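Local coordinates for protein extracellular invertase (Aspergillus kawachii, PDB 5XH8) that probably hydrolyses terminal beta-fructofuranosides such as sucrose and, with high transfructosylation activity, transfers fructosyl units to build fructooligosaccharides such as 1-kestose, at residues Ile123-Pro128 with Leu277-Gln282; Thr193-Gly198 with Phe207-Tyr212; Gln224-Pro229 with Val302-Asn307; Gly241-Asn246 with Leu290-Thr295; Asn246-Asn251 with Gly271-Asp276. All coordinates share one frame; numbering follows the deposited sequence.

Contact 1 of 5, residues Ile123-Pro128 with Leu277-Gln282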
# COMPACT_ATOMS: atom_id res chain seq x y z
N ILE A 123 -2.23 14.52 8.33
CA ILE A 123 -0.91 14.48 7.74
C ILE A 123 -0.36 15.90 7.87
O ILE A 123 -0.99 16.86 7.38
CB ILE A 123 -0.97 14.09 6.24
CG1 ILE A 123 -1.65 12.72 6.03
CG2 ILE A 123 0.41 14.14 5.60
CD1 ILE A 123 -2.14 12.54 4.61
N HIS A 124 0.79 16.04 8.51
CA HIS A 124 1.46 17.35 8.59
C HIS A 124 2.94 17.20 8.92
O HIS A 124 3.33 16.31 9.65
CB HIS A 124 0.77 18.26 9.62
CG HIS A 124 1.09 19.71 9.44
ND1 HIS A 124 1.98 20.38 10.24
CD2 HIS A 124 0.66 20.61 8.52
CE1 HIS A 124 2.07 21.64 9.85
NE2 HIS A 124 1.28 21.80 8.80
N TRP A 125 3.76 18.08 8.36
CA TRP A 125 5.20 18.05 8.58
C TRP A 125 5.61 18.11 10.06
O TRP A 125 6.63 17.55 10.42
CB TRP A 125 5.91 19.15 7.76
CG TRP A 125 5.55 20.55 8.16
CD1 TRP A 125 4.64 21.36 7.55
CD2 TRP A 125 6.11 21.31 9.23
NE1 TRP A 125 4.57 22.57 8.18
CE2 TRP A 125 5.45 22.57 9.22
CE3 TRP A 125 7.07 21.06 10.22
CZ2 TRP A 125 5.74 23.57 10.16
CZ3 TRP A 125 7.35 22.06 11.15
CH2 TRP A 125 6.68 23.30 11.12
N SER A 126 4.81 18.80 10.87
CA SER A 126 5.09 19.04 12.28
C SER A 126 4.78 17.89 13.22
O SER A 126 5.09 18.00 14.38
CB SER A 126 4.32 20.27 12.76
OG SER A 126 2.92 20.04 12.79
N ILE A 127 4.11 16.84 12.74
CA ILE A 127 3.71 15.71 13.61
C ILE A 127 4.28 14.41 13.08
O ILE A 127 4.75 14.37 11.93
CB ILE A 127 2.18 15.60 13.74
CG1 ILE A 127 1.50 15.37 12.36
CG2 ILE A 127 1.63 16.82 14.46
CD1 ILE A 127 0.02 15.06 12.45
N PRO A 128 4.25 13.34 13.90
CA PRO A 128 4.76 12.08 13.35
C PRO A 128 3.95 11.62 12.13
O PRO A 128 2.74 11.84 12.06
CB PRO A 128 4.64 11.09 14.53
CG PRO A 128 4.70 11.99 15.76
CD PRO A 128 3.99 13.25 15.35
N LEU A 277 9.46 29.67 15.40
CA LEU A 277 9.84 28.77 16.48
C LEU A 277 9.27 29.32 17.79
O LEU A 277 9.21 30.54 17.95
CB LEU A 277 11.36 28.63 16.55
CG LEU A 277 12.03 28.04 15.31
CD1 LEU A 277 13.54 28.03 15.47
CD2 LEU A 277 11.51 26.64 15.01
N PRO A 278 8.80 28.48 18.71
CA PRO A 278 8.62 27.05 18.51
C PRO A 278 7.48 26.76 17.51
O PRO A 278 6.59 27.58 17.31
CB PRO A 278 8.18 26.59 19.89
CG PRO A 278 7.27 27.70 20.32
CD PRO A 278 7.85 28.98 19.73
N VAL A 279 7.53 25.56 16.94
CA VAL A 279 6.52 25.11 15.99
C VAL A 279 5.20 24.91 16.72
O VAL A 279 5.18 24.36 17.81
CB VAL A 279 6.95 23.78 15.35
CG1 VAL A 279 5.82 23.19 14.50
CG2 VAL A 279 8.23 23.99 14.54
N VAL A 280 4.11 25.35 16.11
CA VAL A 280 2.77 25.07 16.63
C VAL A 280 2.21 23.80 15.95
O VAL A 280 2.17 23.75 14.71
CB VAL A 280 1.83 26.26 16.42
CG1 VAL A 280 0.43 25.95 16.94
CG2 VAL A 280 2.41 27.50 17.10
N PRO A 281 1.81 22.77 16.73
CA PRO A 281 1.44 21.51 16.11
C PRO A 281 0.35 21.67 15.05
O PRO A 281 -0.66 22.35 15.31
CB PRO A 281 0.95 20.65 17.29
CG PRO A 281 1.69 21.19 18.47
CD PRO A 281 1.80 22.67 18.21
N GLN A 282 0.59 21.08 13.88
CA GLN A 282 -0.30 21.11 12.73
C GLN A 282 -0.55 22.47 12.10
O GLN A 282 -1.50 22.62 11.35
CB GLN A 282 -1.64 20.40 13.03
CG GLN A 282 -1.44 18.93 13.33
CD GLN A 282 -2.75 18.16 13.41
OE1 GLN A 282 -3.50 18.10 12.46
NE2 GLN A 282 -3.01 17.57 14.53
O HOH W 1 -2.93 18.37 9.78
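The imidazole of H124 lies flat against the backbone of Q282, whose CA stands over one ring face, 3.8 Å from the ring centroid and 26° off its normal, in a CH-pi contact. The opposite face of the same ring is taken up by CD1 of W125, so H124 is sandwiched between the facing loop and its own neighbour. With CG anti to the backbone N (chi1 -161°), the H124 ring is swung beneath Q282, and its ND1 shares a 2.7 Å hydrogen bond with S126 OG. That hydroxyl is gripped a second time, by Q282 N, which donates to S126 OG at 2.8 Å with an N-H...O angle of 151°. Residues H124 to I127 form a type I beta turn, closed by I127 N and H124 O. Both loops lie on the end of the five-bladed GH32 beta-propeller: 123-128 joins strands 112-118 and 134-140, while 277-282 joins strands 265-274 and 286-298 of a different blade. W125 and V279 reach toward each other tip to tip, CH2 of the indole coming within 3.5 Å of V279 CG1, and the same methyl also packs against S126 CB at 3.7 Å. I127 CG2 touches Q282 CG at 3.9 Å. Q282 OE1 accepts a bond from a water that makes a weak second one to I123 O. H124 NE2 and W125 NE1 both bond T284 OG1, and F245 stacks on the W125 ring.

Contact 2 of 5, residues Thr193-Gly198 with Phe207-Tyr212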
# COMPACT_ATOMS: atom_id res chain seq x y z
N THR A 193 9.02 11.54 -12.56
CA THR A 193 8.10 12.06 -11.56
C THR A 193 8.90 12.59 -10.41
O THR A 193 9.80 11.92 -9.92
CB THR A 193 7.15 10.95 -11.04
OG1 THR A 193 6.33 10.48 -12.13
CG2 THR A 193 6.25 11.49 -9.97
N VAL A 194 8.58 13.81 -9.98
CA VAL A 194 8.99 14.28 -8.66
C VAL A 194 7.83 14.17 -7.68
O VAL A 194 6.68 14.43 -8.03
CB VAL A 194 9.61 15.70 -8.58
CG1 VAL A 194 11.02 15.68 -9.18
CG2 VAL A 194 8.73 16.76 -9.23
N ILE A 195 8.17 13.79 -6.44
CA ILE A 195 7.23 13.75 -5.34
C ILE A 195 7.78 14.71 -4.30
O ILE A 195 8.99 14.71 -4.07
CB ILE A 195 7.05 12.31 -4.79
CG1 ILE A 195 6.50 11.39 -5.91
CG2 ILE A 195 6.14 12.33 -3.57
CD1 ILE A 195 6.32 9.92 -5.52
N SER A 196 6.92 15.53 -3.71
CA SER A 196 7.38 16.61 -2.82
C SER A 196 7.17 16.29 -1.37
O SER A 196 6.13 15.73 -0.97
CB SER A 196 6.68 17.94 -3.15
OG SER A 196 6.93 18.32 -4.49
N GLY A 197 8.15 16.64 -0.55
CA GLY A 197 7.96 16.61 0.91
C GLY A 197 9.25 16.94 1.62
O GLY A 197 9.78 18.05 1.48
N GLY A 198 9.75 15.97 2.37
CA GLY A 198 10.99 16.11 3.12
C GLY A 198 11.18 14.95 4.06
O GLY A 198 10.41 13.98 4.04
N PHE A 207 11.78 14.07 -4.14
CA PHE A 207 12.16 12.70 -4.42
C PHE A 207 11.92 12.46 -5.90
O PHE A 207 10.79 12.66 -6.37
CB PHE A 207 11.31 11.75 -3.59
CG PHE A 207 11.36 12.03 -2.11
CD1 PHE A 207 12.41 11.54 -1.33
CD2 PHE A 207 10.39 12.80 -1.51
CE1 PHE A 207 12.46 11.80 0.02
CE2 PHE A 207 10.43 13.06 -0.16
CZ PHE A 207 11.47 12.56 0.61
N LEU A 208 12.95 11.99 -6.62
CA LEU A 208 12.92 11.87 -8.09
C LEU A 208 12.78 10.42 -8.48
O LEU A 208 13.43 9.56 -7.87
CB LEU A 208 14.19 12.49 -8.71
CG LEU A 208 14.33 12.45 -10.25
CD1 LEU A 208 13.25 13.30 -10.93
CD2 LEU A 208 15.73 12.90 -10.69
N TYR A 209 11.95 10.16 -9.50
CA TYR A 209 11.73 8.83 -10.04
C TYR A 209 11.71 8.84 -11.55
O TYR A 209 11.39 9.85 -12.17
CB TYR A 209 10.36 8.25 -9.57
CG TYR A 209 10.23 8.04 -8.09
CD1 TYR A 209 9.99 9.12 -7.24
CD2 TYR A 209 10.34 6.78 -7.53
CE1 TYR A 209 9.88 8.94 -5.88
CE2 TYR A 209 10.22 6.59 -6.17
CZ TYR A 209 9.98 7.68 -5.35
OH TYR A 209 9.88 7.51 -4.01
N ARG A 210 11.97 7.69 -12.17
CA ARG A 210 11.70 7.54 -13.61
C ARG A 210 10.89 6.30 -13.84
O ARG A 210 10.99 5.35 -13.07
CB ARG A 210 13.00 7.50 -14.42
CG ARG A 210 13.89 6.29 -14.24
CD ARG A 210 15.10 6.37 -15.16
NE ARG A 210 16.05 5.33 -14.82
CZ ARG A 210 17.29 5.20 -15.31
NH1 ARG A 210 17.79 6.04 -16.20
NH2 ARG A 210 18.03 4.18 -14.89
N GLN A 211 10.09 6.30 -14.90
CA GLN A 211 9.33 5.12 -15.27
C GLN A 211 10.31 3.99 -15.57
O GLN A 211 11.39 4.22 -16.13
CB GLN A 211 8.40 5.37 -16.48
CG GLN A 211 9.08 5.51 -17.81
CD GLN A 211 8.12 5.64 -18.97
OE1 GLN A 211 7.26 4.78 -19.22
NE2 GLN A 211 8.28 6.68 -19.71
N TYR A 212 9.96 2.80 -15.12
CA TYR A 212 10.79 1.61 -15.29
C TYR A 212 10.28 0.78 -16.47
O TYR A 212 11.05 0.13 -17.17
CB TYR A 212 10.73 0.80 -14.00
CG TYR A 212 11.65 -0.39 -13.96
CD1 TYR A 212 13.03 -0.22 -13.80
CD2 TYR A 212 11.14 -1.69 -14.04
CE1 TYR A 212 13.89 -1.30 -13.74
CE2 TYR A 212 11.99 -2.79 -13.98
CZ TYR A 212 13.36 -2.58 -13.83
OH TYR A 212 14.22 -3.64 -13.76
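T193 and Y209 exchange two backbone hydrogen bonds, T193 N to Y209 O at 2.9 Å and Y209 N to T193 O at 2.8 Å, and I195 and F207 are joined by a matching two-way pair, I195 N to F207 O and F207 N to I195 O. Between them V194 faces L208 as a non-hydrogen-bonded pair, and V194 CA comes within 3.3 Å of F207 O in a CA-H...O contact. The strands run antiparallel, their axes 4.8 Å apart. On the face carrying V194 and L208, CG1 of V194 meets CD1 of L208 at 3.7 Å, and both side chains continue onto W225. The other face holds T193, I195, F207 and Y209; there I195 CD1 comes obliquely to Y209 CE1 at 3.7 Å. F207 CG lies beside its own backbone N (chi1 -55°), and the ring extends alongside the chain toward G198, whose O lies in plane at its edge, 3.9 Å from F207 CZ. F169 packs against I195 and Y209, and Y221 against the two aromatic rings. Strands 191-199 and 203-211 form a beta hairpin, the middle two of four antiparallel strands in a blade of the GH32 five-bladed propeller.

Contact 3 of 5, residues Gln224-Pro229 with Val302-Asn307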
# COMPACT_ATOMS: atom_id res chain seq x y z
N GLN A 224 17.00 11.77 -3.67
CA GLN A 224 16.60 13.13 -3.40
C GLN A 224 17.38 14.10 -4.28
O GLN A 224 18.36 14.69 -3.83
CB GLN A 224 16.86 13.48 -1.94
CG GLN A 224 15.99 12.67 -1.00
CD GLN A 224 16.46 12.78 0.40
OE1 GLN A 224 17.04 11.83 0.95
NE2 GLN A 224 16.20 13.92 1.02
N TRP A 225 16.92 14.28 -5.51
CA TRP A 225 17.69 15.07 -6.47
C TRP A 225 17.87 16.53 -6.01
O TRP A 225 18.81 17.17 -6.43
CB TRP A 225 17.11 14.94 -7.90
CG TRP A 225 16.08 15.94 -8.26
CD1 TRP A 225 14.99 16.32 -7.53
CD2 TRP A 225 16.05 16.71 -9.45
NE1 TRP A 225 14.28 17.30 -8.18
CE2 TRP A 225 14.90 17.56 -9.37
CE3 TRP A 225 16.87 16.80 -10.58
CZ2 TRP A 225 14.57 18.47 -10.39
CZ3 TRP A 225 16.53 17.69 -11.60
CH2 TRP A 225 15.39 18.52 -11.49
N TRP A 226 16.97 17.03 -5.17
CA TRP A 226 17.13 18.32 -4.52
C TRP A 226 16.64 18.21 -3.09
O TRP A 226 15.51 17.73 -2.85
CB TRP A 226 16.35 19.43 -5.28
CG TRP A 226 16.48 20.80 -4.65
CD1 TRP A 226 17.59 21.33 -4.04
CD2 TRP A 226 15.48 21.82 -4.61
NE1 TRP A 226 17.33 22.60 -3.59
CE2 TRP A 226 16.05 22.94 -3.93
CE3 TRP A 226 14.16 21.92 -5.08
CZ2 TRP A 226 15.34 24.12 -3.69
CZ3 TRP A 226 13.44 23.09 -4.83
CH2 TRP A 226 14.05 24.19 -4.15
N HIS A 227 17.48 18.60 -2.15
CA HIS A 227 17.11 18.64 -0.75
C HIS A 227 17.89 19.75 -0.07
O HIS A 227 18.94 20.13 -0.52
CB HIS A 227 17.36 17.27 -0.10
CG HIS A 227 18.81 16.87 -0.09
ND1 HIS A 227 19.65 17.16 0.97
CD2 HIS A 227 19.57 16.26 -1.02
CE1 HIS A 227 20.86 16.72 0.69
NE2 HIS A 227 20.84 16.18 -0.52
N GLU A 228 17.34 20.29 1.01
CA GLU A 228 17.96 21.38 1.75
C GLU A 228 17.78 21.11 3.22
O GLU A 228 16.82 20.43 3.61
CB GLU A 228 17.29 22.72 1.41
CG GLU A 228 17.37 23.14 -0.04
CD GLU A 228 18.77 23.57 -0.47
OE1 GLU A 228 19.65 23.72 0.39
OE2 GLU A 228 18.95 23.74 -1.69
N PRO A 229 18.70 21.63 4.07
CA PRO A 229 18.55 21.48 5.51
C PRO A 229 17.30 22.17 6.04
O PRO A 229 16.90 23.21 5.51
CB PRO A 229 19.80 22.20 6.09
CG PRO A 229 20.77 22.22 4.98
CD PRO A 229 19.96 22.32 3.71
N VAL A 302 22.01 11.96 -9.60
CA VAL A 302 21.72 13.26 -10.17
C VAL A 302 21.33 14.28 -9.07
O VAL A 302 20.77 13.93 -8.03
CB VAL A 302 20.67 13.14 -11.29
CG1 VAL A 302 19.26 12.94 -10.72
CG2 VAL A 302 20.72 14.33 -12.22
N SER A 303 21.67 15.53 -9.33
CA SER A 303 21.52 16.61 -8.37
C SER A 303 21.07 17.90 -9.06
O SER A 303 21.60 18.23 -10.12
CB SER A 303 22.86 16.84 -7.71
OG SER A 303 22.66 17.20 -6.38
N PHE A 304 20.11 18.60 -8.45
CA PHE A 304 19.67 19.92 -8.90
C PHE A 304 20.34 20.93 -7.97
O PHE A 304 20.19 20.85 -6.77
CB PHE A 304 18.14 20.01 -8.79
CG PHE A 304 17.57 21.38 -9.08
CD1 PHE A 304 17.42 21.82 -10.38
CD2 PHE A 304 17.14 22.18 -8.04
CE1 PHE A 304 16.87 23.08 -10.64
CE2 PHE A 304 16.59 23.43 -8.29
CZ PHE A 304 16.46 23.89 -9.60
N ASN A 305 21.08 21.87 -8.54
CA ASN A 305 21.92 22.80 -7.75
C ASN A 305 21.43 24.21 -8.03
O ASN A 305 21.67 24.75 -9.11
CB ASN A 305 23.39 22.63 -8.14
CG ASN A 305 23.84 21.18 -8.06
OD1 ASN A 305 23.97 20.64 -6.97
ND2 ASN A 305 24.01 20.52 -9.21
N PRO A 306 20.67 24.79 -7.08
CA PRO A 306 20.12 26.13 -7.28
C PRO A 306 21.17 27.22 -7.56
O PRO A 306 22.15 27.33 -6.82
CB PRO A 306 19.43 26.43 -5.95
CG PRO A 306 19.10 25.10 -5.39
CD PRO A 306 20.22 24.20 -5.81
N ASN A 307 20.93 28.05 -8.57
CA ASN A 307 21.79 29.23 -8.82
C ASN A 307 21.10 30.58 -8.66
O ASN A 307 21.78 31.61 -8.62
CB ASN A 307 22.49 29.13 -10.17
CG ASN A 307 21.55 28.78 -11.29
OD1 ASN A 307 20.38 29.21 -11.32
ND2 ASN A 307 22.03 27.97 -12.22
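W225, W226 and F304 form an aromatic cluster between two blades of the five-bladed propeller, where the end of strand 219-227, outermost in its sheet, meets strand 302-311 of the following blade. The two sheets are tied here by one backbone bond: F304 N donates to W225 O at 2.8 Å, nearly straight at 167°. The chain turns a corner at W225 and W226, and their indoles face F304 in different ways. F304 CB sits over the six-membered ring of W225, 3.8 Å from its centroid and only 7° off the normal, a CH-pi contact. F304 CG is anti to its backbone N (chi1 173°), and the phenyl beyond it turns its edge to the face of W226 in a T-shaped pair, with CD2 3.7 Å from W226 CG. At the other end W225 CB packs on V302 CG1. W225 NE1 bonds Q206 OE1, while V292 and T268 close in around W226. W226 NE1 donates at 2.7 Å to E228 OE2, which lies near the indole plane and is met on its anti side. P306 CG lies beside that bond, 3.6 Å from W226 NE1 and 3.9 Å from E228 OE2.

Contact 4 of 5, residues Gly241-Asn246 with Leu290-Thr295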
# COMPACT_ATOMS: atom_id res chain seq x y z
N GLY A 241 12.27 33.77 0.31
CA GLY A 241 11.66 33.21 1.49
C GLY A 241 12.60 32.26 2.18
O GLY A 241 13.80 32.56 2.31
N ARG A 242 12.06 31.13 2.63
CA ARG A 242 12.85 30.05 3.19
C ARG A 242 12.49 28.71 2.55
O ARG A 242 11.37 28.51 2.05
CB ARG A 242 12.68 29.97 4.71
CG ARG A 242 12.79 31.29 5.47
CD ARG A 242 12.95 31.04 6.97
NE ARG A 242 14.27 30.45 7.25
CZ ARG A 242 15.42 31.13 7.45
NH1 ARG A 242 15.46 32.45 7.41
NH2 ARG A 242 16.55 30.46 7.67
N TRP A 243 13.46 27.81 2.53
CA TRP A 243 13.24 26.43 2.16
C TRP A 243 12.32 25.75 3.19
O TRP A 243 11.57 24.85 2.85
CB TRP A 243 14.56 25.66 2.03
CG TRP A 243 15.56 26.24 1.03
CD1 TRP A 243 16.91 26.42 1.24
CD2 TRP A 243 15.31 26.69 -0.31
NE1 TRP A 243 17.51 26.94 0.12
CE2 TRP A 243 16.55 27.12 -0.85
CE3 TRP A 243 14.16 26.78 -1.12
CZ2 TRP A 243 16.67 27.61 -2.15
CZ3 TRP A 243 14.27 27.28 -2.41
CH2 TRP A 243 15.52 27.69 -2.92
N ALA A 244 12.41 26.20 4.44
CA ALA A 244 11.40 25.96 5.45
C ALA A 244 11.31 24.47 5.81
O ALA A 244 12.32 23.74 5.71
CB ALA A 244 10.07 26.57 5.02
N PHE A 245 10.14 23.99 6.24
CA PHE A 245 10.07 22.65 6.85
C PHE A 245 9.60 21.52 5.96
O PHE A 245 9.71 20.35 6.33
CB PHE A 245 9.22 22.72 8.09
CG PHE A 245 9.82 23.57 9.18
CD1 PHE A 245 9.60 24.94 9.21
CD2 PHE A 245 10.60 23.00 10.18
CE1 PHE A 245 10.14 25.73 10.22
CE2 PHE A 245 11.15 23.78 11.20
CZ PHE A 245 10.91 25.15 11.22
N ASN A 246 9.08 21.84 4.78
CA ASN A 246 8.52 20.83 3.87
C ASN A 246 8.28 21.48 2.51
O ASN A 246 7.87 22.63 2.47
CB ASN A 246 7.20 20.30 4.45
CG ASN A 246 6.66 19.12 3.67
OD1 ASN A 246 7.29 18.06 3.60
ND2 ASN A 246 5.49 19.30 3.08
N LEU A 290 7.47 29.80 -4.30
CA LEU A 290 8.81 30.06 -4.86
C LEU A 290 9.05 29.46 -6.25
O LEU A 290 8.40 28.48 -6.66
CB LEU A 290 9.87 29.52 -3.90
CG LEU A 290 9.81 29.93 -2.44
CD1 LEU A 290 10.94 29.27 -1.64
CD2 LEU A 290 9.90 31.44 -2.30
N TRP A 291 9.97 30.09 -6.99
CA TRP A 291 10.60 29.52 -8.19
C TRP A 291 12.11 29.43 -7.94
O TRP A 291 12.66 30.18 -7.12
CB TRP A 291 10.30 30.32 -9.46
CG TRP A 291 10.94 31.71 -9.51
CD1 TRP A 291 10.34 32.89 -9.18
CD2 TRP A 291 12.29 32.04 -9.90
NE1 TRP A 291 11.21 33.94 -9.34
CE2 TRP A 291 12.41 33.46 -9.79
CE3 TRP A 291 13.39 31.29 -10.35
CZ2 TRP A 291 13.62 34.15 -10.08
CZ3 TRP A 291 14.61 31.99 -10.65
CH2 TRP A 291 14.70 33.40 -10.51
N VAL A 292 12.76 28.49 -8.63
CA VAL A 292 14.19 28.21 -8.44
C VAL A 292 14.79 27.77 -9.74
O VAL A 292 14.23 26.88 -10.41
CB VAL A 292 14.46 27.09 -7.41
CG1 VAL A 292 15.95 27.02 -7.07
CG2 VAL A 292 13.66 27.31 -6.14
N SER A 293 15.91 28.39 -10.11
CA SER A 293 16.71 28.00 -11.27
C SER A 293 17.86 27.16 -10.77
O SER A 293 18.37 27.40 -9.70
CB SER A 293 17.28 29.25 -11.98
OG SER A 293 18.11 28.87 -13.07
N GLY A 294 18.27 26.17 -11.54
CA GLY A 294 19.41 25.37 -11.15
C GLY A 294 20.04 24.58 -12.26
O GLY A 294 19.45 24.38 -13.33
N THR A 295 21.26 24.12 -12.00
CA THR A 295 21.98 23.27 -12.94
C THR A 295 21.86 21.86 -12.42
O THR A 295 21.74 21.63 -11.22
CB THR A 295 23.47 23.67 -13.09
OG1 THR A 295 24.09 23.65 -11.80
CG2 THR A 295 23.63 25.09 -13.71
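G241 and L290 make the nearest backbone approach, their CA atoms still 7.6 Å apart, so loop 241-246 lies over strand 286-298 without pairing to it and the contact is made by apolar side chains. G241 has a positive phi of 54° and no side chain, and CD2 of L290 comes to 4.2 Å from G241 N. The other methyl, CD1, turns to the next residues, touching R242 O at 3.8 Å and, obliquely, CZ3 of the W243 indole at 4.0 Å. L290 reaches this far because CD1 is anti to CA (chi2 179°), prolonging a side chain that crosses the indole obliquely. V292, two residues on and pointing the same way from the strand, meets W243 tip to tip. Its CG2 lies near the ring plane, at the edge, 3.7 Å from CH2 and 3.8 Å from CZ3. The benzo end of the tryptophan is thus fitted against one methyl of each aliphatic residue, with the V292 methyl placed by a CG2 anti to the carbonyl carbon. The polar groups of R242 find partners elsewhere: its N bonds D288 OD2, its O bonds T272 OG1, and its side-chain NH2 bonds N231 O. Strand 286-298 is an inner strand of its propeller blade, between strands 265-274 and 302-311, and the loop belongs to the crossing from the preceding blade. W226 of strand 219-227 makes an edge-to-face pair with W243, P306 of strand 302-311 packs on V292, and T272 of strand 265-274 packs on L290.

Contact 5 of 5, residues Asn246-Asn251 with Gly271-Asp276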
# COMPACT_ATOMS: atom_id res chain seq x y z
N ASN A 246 9.08 21.84 4.78
CA ASN A 246 8.52 20.83 3.87
C ASN A 246 8.28 21.48 2.51
O ASN A 246 7.87 22.63 2.47
CB ASN A 246 7.20 20.30 4.45
CG ASN A 246 6.66 19.12 3.67
OD1 ASN A 246 7.29 18.06 3.60
ND2 ASN A 246 5.49 19.30 3.08
N PHE A 247 8.56 20.77 1.43
CA PHE A 247 8.22 21.21 0.08
C PHE A 247 6.88 20.59 -0.37
O PHE A 247 6.61 19.42 -0.07
CB PHE A 247 9.27 20.80 -0.96
CG PHE A 247 10.60 21.52 -0.87
CD1 PHE A 247 10.78 22.72 -0.18
CD2 PHE A 247 11.69 20.97 -1.54
CE1 PHE A 247 12.03 23.34 -0.14
CE2 PHE A 247 12.94 21.60 -1.50
CZ PHE A 247 13.10 22.78 -0.81
N GLU A 248 6.10 21.38 -1.11
CA GLU A 248 4.79 20.99 -1.67
C GLU A 248 4.75 21.38 -3.15
O GLU A 248 5.49 22.27 -3.59
CB GLU A 248 3.67 21.69 -0.91
CG GLU A 248 3.62 21.35 0.60
CD GLU A 248 2.28 21.66 1.21
OE1 GLU A 248 2.05 22.85 1.54
OE2 GLU A 248 1.43 20.72 1.30
N THR A 249 3.90 20.68 -3.90
CA THR A 249 3.56 21.00 -5.30
C THR A 249 4.75 21.34 -6.21
O THR A 249 4.69 22.28 -7.03
CB THR A 249 2.49 22.12 -5.39
OG1 THR A 249 3.03 23.36 -4.93
CG2 THR A 249 1.28 21.74 -4.54
N GLY A 250 5.81 20.55 -6.05
CA GLY A 250 7.00 20.66 -6.90
C GLY A 250 6.64 20.45 -8.35
O GLY A 250 6.10 19.41 -8.68
N ASN A 251 6.85 21.47 -9.19
CA ASN A 251 6.81 21.33 -10.65
C ASN A 251 8.25 21.40 -11.16
O ASN A 251 9.04 22.16 -10.63
CB ASN A 251 6.10 22.50 -11.29
CG ASN A 251 4.63 22.62 -10.91
OD1 ASN A 251 4.16 22.22 -9.84
ND2 ASN A 251 3.93 23.23 -11.78
N GLY A 271 5.92 25.11 -3.29
CA GLY A 271 5.43 25.73 -2.07
C GLY A 271 6.36 25.29 -0.95
O GLY A 271 6.80 24.14 -0.91
N THR A 272 6.67 26.20 -0.03
CA THR A 272 7.38 25.82 1.18
C THR A 272 6.53 26.14 2.40
O THR A 272 5.89 27.20 2.46
CB THR A 272 8.79 26.47 1.30
OG1 THR A 272 8.70 27.84 1.71
CG2 THR A 272 9.51 26.40 -0.00
N GLU A 273 6.51 25.20 3.35
CA GLU A 273 5.73 25.31 4.56
C GLU A 273 6.63 25.80 5.69
O GLU A 273 7.52 25.07 6.16
CB GLU A 273 5.11 23.96 4.94
CG GLU A 273 4.15 23.40 3.90
CD GLU A 273 3.27 22.32 4.48
OE1 GLU A 273 2.37 22.66 5.29
OE2 GLU A 273 3.51 21.14 4.17
N GLY A 274 6.39 27.05 6.11
CA GLY A 274 7.16 27.72 7.15
C GLY A 274 6.46 27.85 8.48
O GLY A 274 5.24 27.61 8.62
N SER A 275 7.25 28.25 9.47
CA SER A 275 6.80 28.35 10.85
C SER A 275 7.72 29.29 11.60
O SER A 275 8.90 29.36 11.28
CB SER A 275 6.90 26.98 11.50
OG SER A 275 6.32 26.97 12.80
N ASP A 276 7.19 29.99 12.59
CA ASP A 276 8.02 30.55 13.68
C ASP A 276 8.42 29.43 14.61
O ASP A 276 7.81 28.36 14.60
CB ASP A 276 7.26 31.57 14.49
CG ASP A 276 6.76 32.68 13.64
OD1 ASP A 276 7.59 33.31 12.94
OD2 ASP A 276 5.52 32.89 13.65
O HOH W 2 0.11 23.87 2.97
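E248 and E273 bring two carboxylates together where the first two strands of a propeller blade border the central pocket, the region that holds the active site in GH32 enzymes. The short strand 247-248 pairs antiparallel with 265-274. E248 and G271 form a hydrogen-bonded pair, E248 N to G271 O and G271 N to E248 O both at 2.9 Å, and E273 N extends it to N246 O at 3.0 Å. F247 and T272 lie side by side on the other face, T272 CG2 being 3.9 Å from F247 CD1. On the pocket face the E248 and E273 side chains cross at about a right angle, yet their carboxylate planes are stacked, 20° apart, with E248 OE1 3.5 Å from E273 OE2. N246 runs alongside E273, and its ND2 donates to the anti lone pair of E273 OE2 at 2.9 Å, the oxygen lying 24° out of the N246 amide plane. E273 OE1 bonds T284 OG1, and N246 OD1 bonds T167 OG1. E248 makes a salt bridge to R170, part of the family's R-D-P sequence motif, and a hydrogen bond to Y319 OH. A water donates to E248 OE1 at 2.6 Å and weakly to E273 OE1. Two stacked acids, each held in orientation by several donors, probably make this part of the pocket strongly polar; a glycerol, probably from the crystallisation liquor, is bound about 4 Å from the E248 side chain.

All five contacts belong to the propeller domain. Contact 2 lies within one blade and contact 5 within the next; contact 3 bridges these two blades, and contact 4 sets the loop between them against the second. Contacts 4 and 5 share N246, with centres 8 Å apart, and the centres of contacts 3 and 4 are 10 Å apart, through paired strands 286-298 and 302-311. Contact 2, its centre 13 Å from that of contact 3, precedes it along the chain. Contact 1 spans the longest loop, enclosing contacts 2 and 5. Contacts 2 to 5 thus form one touching series across two adjacent blades, and contact 1 joins it through contacts 4 and 5 beside the probable active-site pocket.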